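Local coordinates for Myo-inositol dehydrogenase (Corynebacterium glutamicum, PDB 3EUW), which probably oxidises myo-inositol at carbon 2 with NAD+ as the hydride acceptor, working as a homotetramer, at residues 190-195 / 330-335; 256-261 / 270-275; 4-9 / 63-68; 159-164 / 204-209. All blocks are in the same frame, centred on the assembly; numbering follows the deposited sequence.

How the interactions relate
Along the chain, interaction 3 closes first, within the NAD-binding Rossmann domain, where the loop 63-68 enters strand 68-71 beside strand 5-10. Interactions 1, 2 and 4 come later; segments 159-164, 190-195 and 204-209 fall in the C-terminal family domain. Interactions 1 and 4 alternate in sequence: strand 189-197 of interaction 1 runs on toward helix 202-206 of interaction 4, and their centres lie about 27 Å apart. Interaction 2, a hairpin base between the two segments of interaction 1 in sequence, is about 40 Å from it by centres and lies at subunit interfaces. Interactions 1 and 3 stand about 42 Å apart, centre to centre, on opposite sides of the chain's centre. None touches another.

Interaction 1 of 4, residues 190-195 / 330-335; sequences VEVTAT and VTLNPA
Val192 and Val330 form an antiparallel hydrogen-bonded pair, Val192 N donating to Val330 O at 2.8 Å and Val330 N to Val192 O at 2.7 Å. The next pair, Glu191 with Thr331, is non-hydrogen-bonded, and there Glu191 CA approaches Val330 O to 3.3 Å in a CA-H...O contact. Leu332 has already left the strand, yet its N still reaches Val190 O at 3.0 Å, from a position tilted 24° out of the carbonyl plane. The Leu332 side chain folds back over the same carbonyl: with CG beside its own backbone N (chi1 -64°), CG sits 3.7 Å from Val190 O. Its CD2 then meets CG2 of Val192 at 4.2 Å. Val192, Val330 and Leu332 all pack against helix 307-326, with Val192 on Ala319 and Cys320 and Leu332 on Leu316. On the other face, Glu191 and Thr331 run side by side and point the same way. Glu191 OE2 and Thr331 OG1 are 3.8 Å apart, and the carboxylate is held instead by a salt bridge from OE1 to Arg218 on strand 212-219. Val190 and Glu191 both face Arg218 of that strand, which makes a classic beta bulge in 189-197. Two residues on, Thr193 packs on Thr193 of the second subunit. The arrangement is that of a short strand added to the edge of a sheet: after helix 307-326 the chain returns to lay 330-331 along 189-197, at one outer edge, within this chain, of the mixed sheet of the C-terminal domain of a Gfo/Idh/MocA protein.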
# COMPACT_ATOMS: atom_id res chain seq x y z
N VAL A 190 -29.36 19.19 5.31
CA VAL A 190 -30.31 19.89 6.15
C VAL A 190 -29.68 20.66 7.31
O VAL A 190 -30.18 21.72 7.67
CB VAL A 190 -31.39 18.92 6.69
CG1 VAL A 190 -32.19 18.34 5.54
CG2 VAL A 190 -30.76 17.80 7.49
N GLU A 191 -28.60 20.13 7.88
CA GLU A 191 -27.93 20.80 9.00
C GLU A 191 -26.43 20.97 8.79
O GLU A 191 -25.79 20.18 8.09
CB GLU A 191 -28.17 20.03 10.31
CG GLU A 191 -29.64 19.82 10.66
CD GLU A 191 -29.85 19.28 12.07
OE1 GLU A 191 -28.99 18.51 12.55
OE2 GLU A 191 -30.88 19.61 12.68
N VAL A 192 -25.88 22.01 9.41
CA VAL A 192 -24.47 22.30 9.29
C VAL A 192 -23.81 22.60 10.63
O VAL A 192 -24.29 23.43 11.40
CB VAL A 192 -24.25 23.51 8.36
CG1 VAL A 192 -22.79 23.91 8.35
CG2 VAL A 192 -24.71 23.15 6.95
N THR A 193 -22.71 21.90 10.90
CA THR A 193 -21.97 22.10 12.14
C THR A 193 -20.50 22.32 11.78
O THR A 193 -19.94 21.58 10.98
CB THR A 193 -22.09 20.88 13.06
OG1 THR A 193 -23.47 20.54 13.21
CG2 THR A 193 -21.53 21.18 14.43
N ALA A 194 -19.88 23.34 12.36
CA ALA A 194 -18.49 23.63 12.04
C ALA A 194 -17.71 24.11 13.25
O ALA A 194 -18.25 24.82 14.10
CB ALA A 194 -18.40 24.67 10.91
N THR A 195 -16.44 23.74 13.30
CA THR A 195 -15.55 24.11 14.39
C THR A 195 -14.25 24.67 13.79
O THR A 195 -13.61 24.02 12.97
CB THR A 195 -15.22 22.88 15.24
OG1 THR A 195 -16.44 22.26 15.65
CG2 THR A 195 -14.42 23.28 16.47
N VAL A 330 -26.43 24.57 12.64
CA VAL A 330 -27.28 25.49 11.87
C VAL A 330 -28.23 24.72 10.95
O VAL A 330 -27.80 23.89 10.16
CB VAL A 330 -26.41 26.46 11.01
CG1 VAL A 330 -27.30 27.29 10.07
CG2 VAL A 330 -25.60 27.39 11.90
N THR A 331 -29.52 25.00 11.08
CA THR A 331 -30.54 24.36 10.24
C THR A 331 -30.75 25.22 9.00
O THR A 331 -31.17 26.37 9.09
CB THR A 331 -31.88 24.21 10.99
OG1 THR A 331 -31.71 23.32 12.10
CG2 THR A 331 -32.95 23.66 10.06
N LEU A 332 -30.44 24.67 7.84
CA LEU A 332 -30.56 25.38 6.57
C LEU A 332 -31.97 25.85 6.22
O LEU A 332 -32.15 26.98 5.76
CB LEU A 332 -30.02 24.51 5.45
CG LEU A 332 -28.53 24.22 5.57
CD1 LEU A 332 -28.11 23.19 4.54
CD2 LEU A 332 -27.76 25.52 5.38
N ASN A 333 -32.96 24.99 6.43
CA ASN A 333 -34.34 25.36 6.11
C ASN A 333 -35.27 25.19 7.31
O ASN A 333 -35.71 24.07 7.62
CB ASN A 333 -34.85 24.52 4.93
CG ASN A 333 -34.02 24.71 3.67
OD1 ASN A 333 -33.86 25.83 3.19
ND2 ASN A 333 -33.48 23.62 3.14
N PRO A 334 -35.57 26.29 8.01
CA PRO A 334 -36.44 26.35 9.20
C PRO A 334 -37.81 25.68 9.02
O PRO A 334 -38.14 25.19 7.94
CB PRO A 334 -36.56 27.85 9.46
CG PRO A 334 -35.21 28.36 9.02
CD PRO A 334 -35.01 27.63 7.72
N ALA A 335 -38.60 25.67 10.10
CA ALA A 335 -39.93 25.07 10.08
C ALA A 335 -41.05 26.11 9.99
O ALA A 335 -41.81 26.08 9.00
CB ALA A 335 -40.13 24.21 11.33

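Interaction 2 of 4, residues 256-261 / 270-275; sequences RPTTVR and QADPIF
At the base of the beta hairpin built from strands 260-263 and 270-271, the carboxylate of Asp272 reaches across to Thr258. Asp272 OD2 accepts a weak bond from Thr258 N at 3.2 Å; it is also modelled so close to Thr258 OG1 that the exact geometry of that second bond is doubtful. The hydroxyl has a further task. Placed between its own backbone N and carbonyl carbon (chi1 75°), Thr258 OG1 accepts from Val260 N at 3.2 Å, which makes an ST turn leading into the first strand. One water takes hydrogens from Asp272 N and from Arg256 NH1, the latter at 2.9 Å, and gives its own to Thr258 O and Val260 O, tying turn to opposite segment. Arg256 CD packs 3.5 Å from Ala271 CB. This methyl also lies over one face of the Arg261 guanidinium. Further out, Phe275 lays one ring face against the Arg256-Pro257 peptide, toward the rim, and its CE1 touches Pro257 CB at 3.8 Å. The hairpin belongs to the tetramer interface: Arg261 forms salt bridges through NE with Asp253 of the third subunit and through NH2 with Glu269 of the fourth. Asp272 OD1 accepts from two more waters, and Asp272 O from Thr268 of the fourth subunit.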
# COMPACT_ATOMS: atom_id res chain seq x y z
N ARG A 256 0.97 10.61 -6.38
CA ARG A 256 2.39 10.95 -6.37
C ARG A 256 2.89 11.01 -7.82
O ARG A 256 2.26 10.46 -8.72
CB ARG A 256 3.16 9.87 -5.59
CG ARG A 256 2.80 9.83 -4.11
CD ARG A 256 3.22 8.54 -3.43
NE ARG A 256 2.20 7.50 -3.58
CZ ARG A 256 2.37 6.35 -4.24
NH1 ARG A 256 3.53 6.07 -4.82
NH2 ARG A 256 1.37 5.48 -4.32
N PRO A 257 4.03 11.69 -8.06
CA PRO A 257 4.56 11.79 -9.42
C PRO A 257 5.13 10.49 -10.01
O PRO A 257 5.20 10.34 -11.23
CB PRO A 257 5.62 12.89 -9.31
CG PRO A 257 6.12 12.74 -7.90
CD PRO A 257 4.85 12.47 -7.11
N THR A 258 5.52 9.55 -9.15
CA THR A 258 6.07 8.26 -9.60
C THR A 258 5.58 7.18 -8.65
O THR A 258 5.11 7.48 -7.55
CB THR A 258 7.63 8.23 -9.58
OG1 THR A 258 8.08 8.10 -8.22
CG2 THR A 258 8.23 9.50 -10.18
N THR A 259 5.71 5.92 -9.06
CA THR A 259 5.29 4.80 -8.22
C THR A 259 6.50 4.25 -7.44
O THR A 259 6.47 3.13 -6.95
CB THR A 259 4.72 3.64 -9.05
OG1 THR A 259 5.72 3.19 -9.98
CG2 THR A 259 3.47 4.07 -9.80
N VAL A 260 7.56 5.05 -7.33
CA VAL A 260 8.77 4.62 -6.65
C VAL A 260 8.67 4.52 -5.13
O VAL A 260 8.12 5.39 -4.46
CB VAL A 260 9.97 5.54 -6.98
CG1 VAL A 260 11.24 5.03 -6.31
CG2 VAL A 260 10.16 5.61 -8.48
N ARG A 261 9.24 3.44 -4.59
CA ARG A 261 9.27 3.22 -3.15
C ARG A 261 10.68 2.81 -2.74
O ARG A 261 11.31 1.98 -3.39
CB ARG A 261 8.28 2.14 -2.75
CG ARG A 261 6.84 2.60 -2.77
CD ARG A 261 5.89 1.44 -2.54
NE ARG A 261 4.50 1.87 -2.60
CZ ARG A 261 3.88 2.53 -1.63
NH1 ARG A 261 4.53 2.84 -0.52
NH2 ARG A 261 2.61 2.90 -1.79
N GLN A 270 8.87 3.79 1.45
CA GLN A 270 9.00 5.24 1.30
C GLN A 270 8.59 5.68 -0.11
O GLN A 270 9.23 5.32 -1.09
CB GLN A 270 10.44 5.67 1.57
CG GLN A 270 10.93 5.35 2.97
CD GLN A 270 12.27 6.00 3.25
OE1 GLN A 270 12.39 7.21 3.22
NE2 GLN A 270 13.28 5.18 3.52
N ALA A 271 7.52 6.45 -0.20
CA ALA A 271 7.04 6.93 -1.49
C ALA A 271 7.32 8.42 -1.62
O ALA A 271 7.70 9.06 -0.63
CB ALA A 271 5.54 6.65 -1.62
N ASP A 272 7.17 8.97 -2.82
CA ASP A 272 7.41 10.40 -3.02
C ASP A 272 6.39 11.22 -2.25
O ASP A 272 5.30 10.74 -1.89
CB ASP A 272 7.25 10.84 -4.48
CG ASP A 272 7.97 9.95 -5.48
OD1 ASP A 272 9.11 9.51 -5.22
OD2 ASP A 272 7.39 9.74 -6.57
N PRO A 273 6.73 12.49 -1.96
CA PRO A 273 5.78 13.34 -1.25
C PRO A 273 4.69 13.43 -2.33
O PRO A 273 4.98 13.27 -3.52
CB PRO A 273 6.55 14.66 -1.11
CG PRO A 273 7.97 14.20 -0.98
CD PRO A 273 8.06 13.12 -2.03
N ILE A 274 3.45 13.68 -1.94
CA ILE A 274 2.39 13.74 -2.94
C ILE A 274 2.42 15.07 -3.68
O ILE A 274 3.13 15.99 -3.28
CB ILE A 274 1.03 13.54 -2.29
CG1 ILE A 274 0.71 14.71 -1.35
CG2 ILE A 274 1.06 12.22 -1.51
CD1 ILE A 274 -0.70 14.62 -0.71
N PHE A 275 1.67 15.19 -4.78
CA PHE A 275 1.66 16.44 -5.53
C PHE A 275 1.43 17.64 -4.62
O PHE A 275 0.58 17.62 -3.72
CB PHE A 275 0.60 16.40 -6.63
CG PHE A 275 1.05 15.68 -7.87
CD1 PHE A 275 2.27 15.99 -8.45
CD2 PHE A 275 0.25 14.71 -8.45
CE1 PHE A 275 2.69 15.33 -9.60
CE2 PHE A 275 0.66 14.05 -9.60
CZ PHE A 275 1.88 14.36 -10.18
O HOH W 1 6.21 7.12 -4.99
O HOH W 2 10.53 8.98 -7.28
O HOH W 3 10.03 7.64 -3.61

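Interaction 3 of 4, residues 4-9 / 63-68; sequences TLRIAL and RDDIDG
The Arg6 guanidinium and the Asp65 carboxylate stand almost perpendicular, their planes 81° apart, and meet obliquely through Arg6 NE and Asp65 OD2 in a long salt bridge of 4.0 Å. Arg63 holds the same carboxylate more firmly and side-on, with NE to Asp65 OD1 at 2.9 Å and NH2 to Asp65 OD2 at 2.7 Å, the latter oxygen lying in plane at the edge of the guanidinium. Arg63 NH1 is in turn paired with Glu52, so the acid sits in a charge network. A second aspartate binds backbone instead. Asp67 OD2 uses its anti lone pair to accept from Arg6 N at 2.8 Å in a nearly straight bond (177°). Arg6 O, on the same residue, accepts twice, from Asp67 N at 2.8 Å and from Gly68 N at 3.1 Å, so both polar backbone atoms of Arg6 are used by Asp67. Ala8 N then donates to Gly68 O at 2.9 Å, completing the parallel bridge of Ile7 with Gly68, while Ala8 CB packs 3.7 Å from Ile66 CG2. Here the loop after helix 57-60 enters strand 68-71, beside strand 5-10 in the parallel Rossmann sheet. Strand 29-35 lies along the other edge of 5-10, helix 14-25 packs on Ile7 and Leu9, and helix 283-299 covers Leu5.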
# COMPACT_ATOMS: atom_id res chain seq x y z
N THR A 4 -15.40 23.22 -35.03
CA THR A 4 -14.60 23.67 -33.90
C THR A 4 -15.25 24.85 -33.18
O THR A 4 -15.61 25.84 -33.82
CB THR A 4 -13.18 24.07 -34.35
OG1 THR A 4 -12.44 24.56 -33.23
CG2 THR A 4 -13.25 25.14 -35.42
N LEU A 5 -15.41 24.74 -31.87
CA LEU A 5 -16.03 25.80 -31.07
C LEU A 5 -15.04 26.89 -30.66
O LEU A 5 -13.91 26.60 -30.27
CB LEU A 5 -16.69 25.20 -29.83
CG LEU A 5 -17.86 24.25 -30.08
CD1 LEU A 5 -18.33 23.62 -28.76
CD2 LEU A 5 -19.00 25.01 -30.76
N ARG A 6 -15.47 28.14 -30.76
CA ARG A 6 -14.64 29.30 -30.44
C ARG A 6 -14.77 29.71 -28.98
O ARG A 6 -15.87 30.01 -28.50
CB ARG A 6 -15.03 30.49 -31.32
CG ARG A 6 -14.93 30.24 -32.82
CD ARG A 6 -13.50 30.18 -33.24
NE ARG A 6 -13.29 30.81 -34.55
CZ ARG A 6 -13.49 30.21 -35.72
NH1 ARG A 6 -13.92 28.95 -35.76
NH2 ARG A 6 -13.25 30.87 -36.84
N ILE A 7 -13.65 29.78 -28.28
CA ILE A 7 -13.65 30.12 -26.87
C ILE A 7 -12.91 31.41 -26.50
O ILE A 7 -11.81 31.66 -26.98
CB ILE A 7 -13.02 28.99 -26.02
CG1 ILE A 7 -13.67 27.65 -26.35
CG2 ILE A 7 -13.15 29.32 -24.54
CD1 ILE A 7 -15.16 27.60 -26.06
N ALA A 8 -13.52 32.21 -25.64
CA ALA A 8 -12.89 33.43 -25.15
C ALA A 8 -12.47 33.16 -23.70
O ALA A 8 -13.26 32.64 -22.91
CB ALA A 8 -13.87 34.58 -25.21
N LEU A 9 -11.23 33.51 -23.36
CA LEU A 9 -10.71 33.28 -22.01
C LEU A 9 -10.43 34.56 -21.23
O LEU A 9 -9.80 35.49 -21.75
CB LEU A 9 -9.42 32.45 -22.08
CG LEU A 9 -8.60 32.34 -20.79
CD1 LEU A 9 -9.38 31.52 -19.76
CD2 LEU A 9 -7.24 31.71 -21.08
N ARG A 63 -16.68 40.96 -30.30
CA ARG A 63 -16.68 39.89 -31.29
C ARG A 63 -18.08 39.31 -31.41
O ARG A 63 -18.92 39.52 -30.53
CB ARG A 63 -15.71 38.76 -30.90
CG ARG A 63 -14.26 39.18 -30.69
CD ARG A 63 -13.39 38.00 -30.25
NE ARG A 63 -13.28 36.98 -31.29
CZ ARG A 63 -12.28 36.90 -32.17
NH1 ARG A 63 -11.29 37.79 -32.13
NH2 ARG A 63 -12.27 35.95 -33.09
N ASP A 64 -18.34 38.57 -32.49
CA ASP A 64 -19.65 37.96 -32.69
C ASP A 64 -19.52 36.48 -33.00
O ASP A 64 -20.47 35.85 -33.47
CB ASP A 64 -20.41 38.68 -33.83
CG ASP A 64 -19.78 38.49 -35.20
OD1 ASP A 64 -18.62 38.05 -35.30
OD2 ASP A 64 -20.45 38.81 -36.20
N ASP A 65 -18.35 35.92 -32.70
CA ASP A 65 -18.08 34.50 -32.95
C ASP A 65 -17.82 33.68 -31.69
O ASP A 65 -17.47 32.51 -31.79
CB ASP A 65 -16.85 34.38 -33.85
CG ASP A 65 -15.59 34.89 -33.18
OD1 ASP A 65 -15.70 35.76 -32.30
OD2 ASP A 65 -14.48 34.44 -33.52
N ILE A 66 -17.98 34.27 -30.51
CA ILE A 66 -17.73 33.55 -29.27
C ILE A 66 -18.78 32.50 -28.93
O ILE A 66 -19.93 32.84 -28.63
CB ILE A 66 -17.64 34.52 -28.07
CG1 ILE A 66 -16.72 35.69 -28.41
CG2 ILE A 66 -17.09 33.78 -26.85
CD1 ILE A 66 -15.34 35.27 -28.86
N ASP A 67 -18.38 31.23 -28.97
CA ASP A 67 -19.28 30.12 -28.65
C ASP A 67 -19.32 29.84 -27.15
O ASP A 67 -20.30 29.32 -26.62
CB ASP A 67 -18.82 28.84 -29.34
CG ASP A 67 -19.10 28.84 -30.82
OD1 ASP A 67 -20.27 29.01 -31.21
OD2 ASP A 67 -18.14 28.65 -31.59
N GLY A 68 -18.24 30.18 -26.47
CA GLY A 68 -18.18 29.94 -25.04
C GLY A 68 -17.09 30.72 -24.34
O GLY A 68 -16.06 31.06 -24.92

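Interaction 4 of 4, residues 159-164 / 204-209; sequences APKDYI and IAEFND
Phe207 is met from two directions by helix 161-166, and both Lys161 and Ile164 cross its side chain at about a right angle. Lys161 comes at the ring edge: its CG, anti to the backbone N (chi1 -180°), lies in the ring plane 3.6 Å from Phe207 CZ. Ile164 CG2 stands oblique to the ring, 3.5 Å from Phe207 CD2, while the other branch of Ile164 ends with CD1 4.3 Å from Ile204 CG1. A bend at chi3 (-67°) puts Lys161 CE 3.4 Å from Glu206 OE1, and Lys161 NZ meets the same oxygen at 3.3 Å in a salt bridge whose hydrogen bond is weak. The two charged side chains also cross at about a right angle. Phe207 follows helix 202-206, which ends in a Schellman motif with Asn208 at C-prime, linking Asp209 N to Ile204 O at 3.3 Å and Asn208 N to Ala205 O at 3.1 Å. On the other segment, Pro160 occupies the N-cap of helix 161-166. Both helices are short connections in the C-terminal domain: 161-166 leads on to helix 169-185, whose Ile170 N is bonded by Asp209 OD1, and 202-206 links strands 189-197 and 212-219, neighbours in the mixed sheet.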
# COMPACT_ATOMS: atom_id res chain seq x y z
N ALA A 159 -1.95 30.86 1.45
CA ALA A 159 -1.74 31.66 0.25
C ALA A 159 -1.05 32.96 0.68
O ALA A 159 -0.82 33.19 1.87
CB ALA A 159 -3.08 31.96 -0.42
N PRO A 160 -0.69 33.82 -0.29
CA PRO A 160 -0.02 35.08 0.09
C PRO A 160 -0.99 35.99 0.85
O PRO A 160 -2.20 35.91 0.66
CB PRO A 160 0.39 35.66 -1.26
CG PRO A 160 0.60 34.44 -2.10
CD PRO A 160 -0.59 33.60 -1.74
N LYS A 161 -0.45 36.85 1.70
CA LYS A 161 -1.27 37.75 2.50
C LYS A 161 -2.39 38.46 1.72
O LYS A 161 -3.56 38.38 2.10
CB LYS A 161 -0.38 38.77 3.21
CG LYS A 161 -1.14 39.77 4.08
CD LYS A 161 -0.21 40.60 4.96
CE LYS A 161 0.47 39.73 6.02
NZ LYS A 161 1.19 40.54 7.05
N ASP A 162 -2.04 39.15 0.63
CA ASP A 162 -3.04 39.86 -0.16
C ASP A 162 -4.20 38.97 -0.60
O ASP A 162 -5.34 39.43 -0.74
CB ASP A 162 -2.41 40.52 -1.39
CG ASP A 162 -1.27 41.46 -1.03
OD1 ASP A 162 -1.35 42.13 0.04
OD2 ASP A 162 -0.30 41.55 -1.81
N TYR A 163 -3.92 37.69 -0.85
CA TYR A 163 -4.97 36.77 -1.26
C TYR A 163 -5.84 36.44 -0.05
O TYR A 163 -7.06 36.47 -0.13
CB TYR A 163 -4.38 35.47 -1.83
CG TYR A 163 -5.45 34.54 -2.36
CD1 TYR A 163 -5.96 34.70 -3.66
CD2 TYR A 163 -5.99 33.54 -1.56
CE1 TYR A 163 -6.98 33.88 -4.13
CE2 TYR A 163 -7.02 32.72 -2.01
CZ TYR A 163 -7.51 32.90 -3.30
OH TYR A 163 -8.52 32.08 -3.75
N ILE A 164 -5.21 36.14 1.07
CA ILE A 164 -5.93 35.83 2.29
C ILE A 164 -6.87 36.98 2.64
O ILE A 164 -8.04 36.76 2.97
CB ILE A 164 -4.97 35.60 3.47
CG1 ILE A 164 -4.05 34.42 3.17
CG2 ILE A 164 -5.75 35.34 4.75
CD1 ILE A 164 -2.98 34.19 4.22
N ILE A 204 -2.95 34.17 9.35
CA ILE A 204 -4.37 33.84 9.24
C ILE A 204 -5.13 34.37 10.45
O ILE A 204 -6.25 34.86 10.33
CB ILE A 204 -4.57 32.30 9.09
CG1 ILE A 204 -4.06 31.86 7.71
CG2 ILE A 204 -6.04 31.91 9.29
CD1 ILE A 204 -4.06 30.36 7.52
N ALA A 205 -4.52 34.29 11.62
CA ALA A 205 -5.13 34.79 12.85
C ALA A 205 -5.28 36.33 12.75
O ALA A 205 -6.21 36.92 13.30
CB ALA A 205 -4.25 34.41 14.06
N GLU A 206 -4.34 36.96 12.06
CA GLU A 206 -4.36 38.41 11.88
C GLU A 206 -5.63 38.87 11.13
O GLU A 206 -6.14 39.96 11.36
CB GLU A 206 -3.10 38.83 11.11
CG GLU A 206 -3.18 40.18 10.40
CD GLU A 206 -1.90 40.54 9.64
OE1 GLU A 206 -1.35 39.66 8.93
OE2 GLU A 206 -1.44 41.70 9.74
N PHE A 207 -6.13 38.02 10.24
CA PHE A 207 -7.31 38.34 9.45
C PHE A 207 -8.60 37.77 10.04
O PHE A 207 -9.63 37.73 9.36
CB PHE A 207 -7.15 37.81 8.03
CG PHE A 207 -6.19 38.59 7.20
CD1 PHE A 207 -6.47 39.90 6.83
CD2 PHE A 207 -4.98 38.03 6.80
CE1 PHE A 207 -5.57 40.64 6.06
CE2 PHE A 207 -4.07 38.76 6.04
CZ PHE A 207 -4.37 40.06 5.67
N ASN A 208 -8.57 37.35 11.30
CA ASN A 208 -9.76 36.78 11.92
C ASN A 208 -10.33 35.66 11.06
O ASN A 208 -11.50 35.67 10.66
CB ASN A 208 -10.82 37.87 12.13
CG ASN A 208 -10.38 38.90 13.14
OD1 ASN A 208 -9.99 40.00 12.79
ND2 ASN A 208 -10.43 38.53 14.42
N ASP A 209 -9.48 34.69 10.79
CA ASP A 209 -9.83 33.53 9.98
C ASP A 209 -9.23 32.32 10.73
O ASP A 209 -8.48 32.50 11.70
CB ASP A 209 -9.22 33.71 8.59
CG ASP A 209 -9.68 32.67 7.59
OD1 ASP A 209 -10.63 31.91 7.89
OD2 ASP A 209 -9.08 32.61 6.50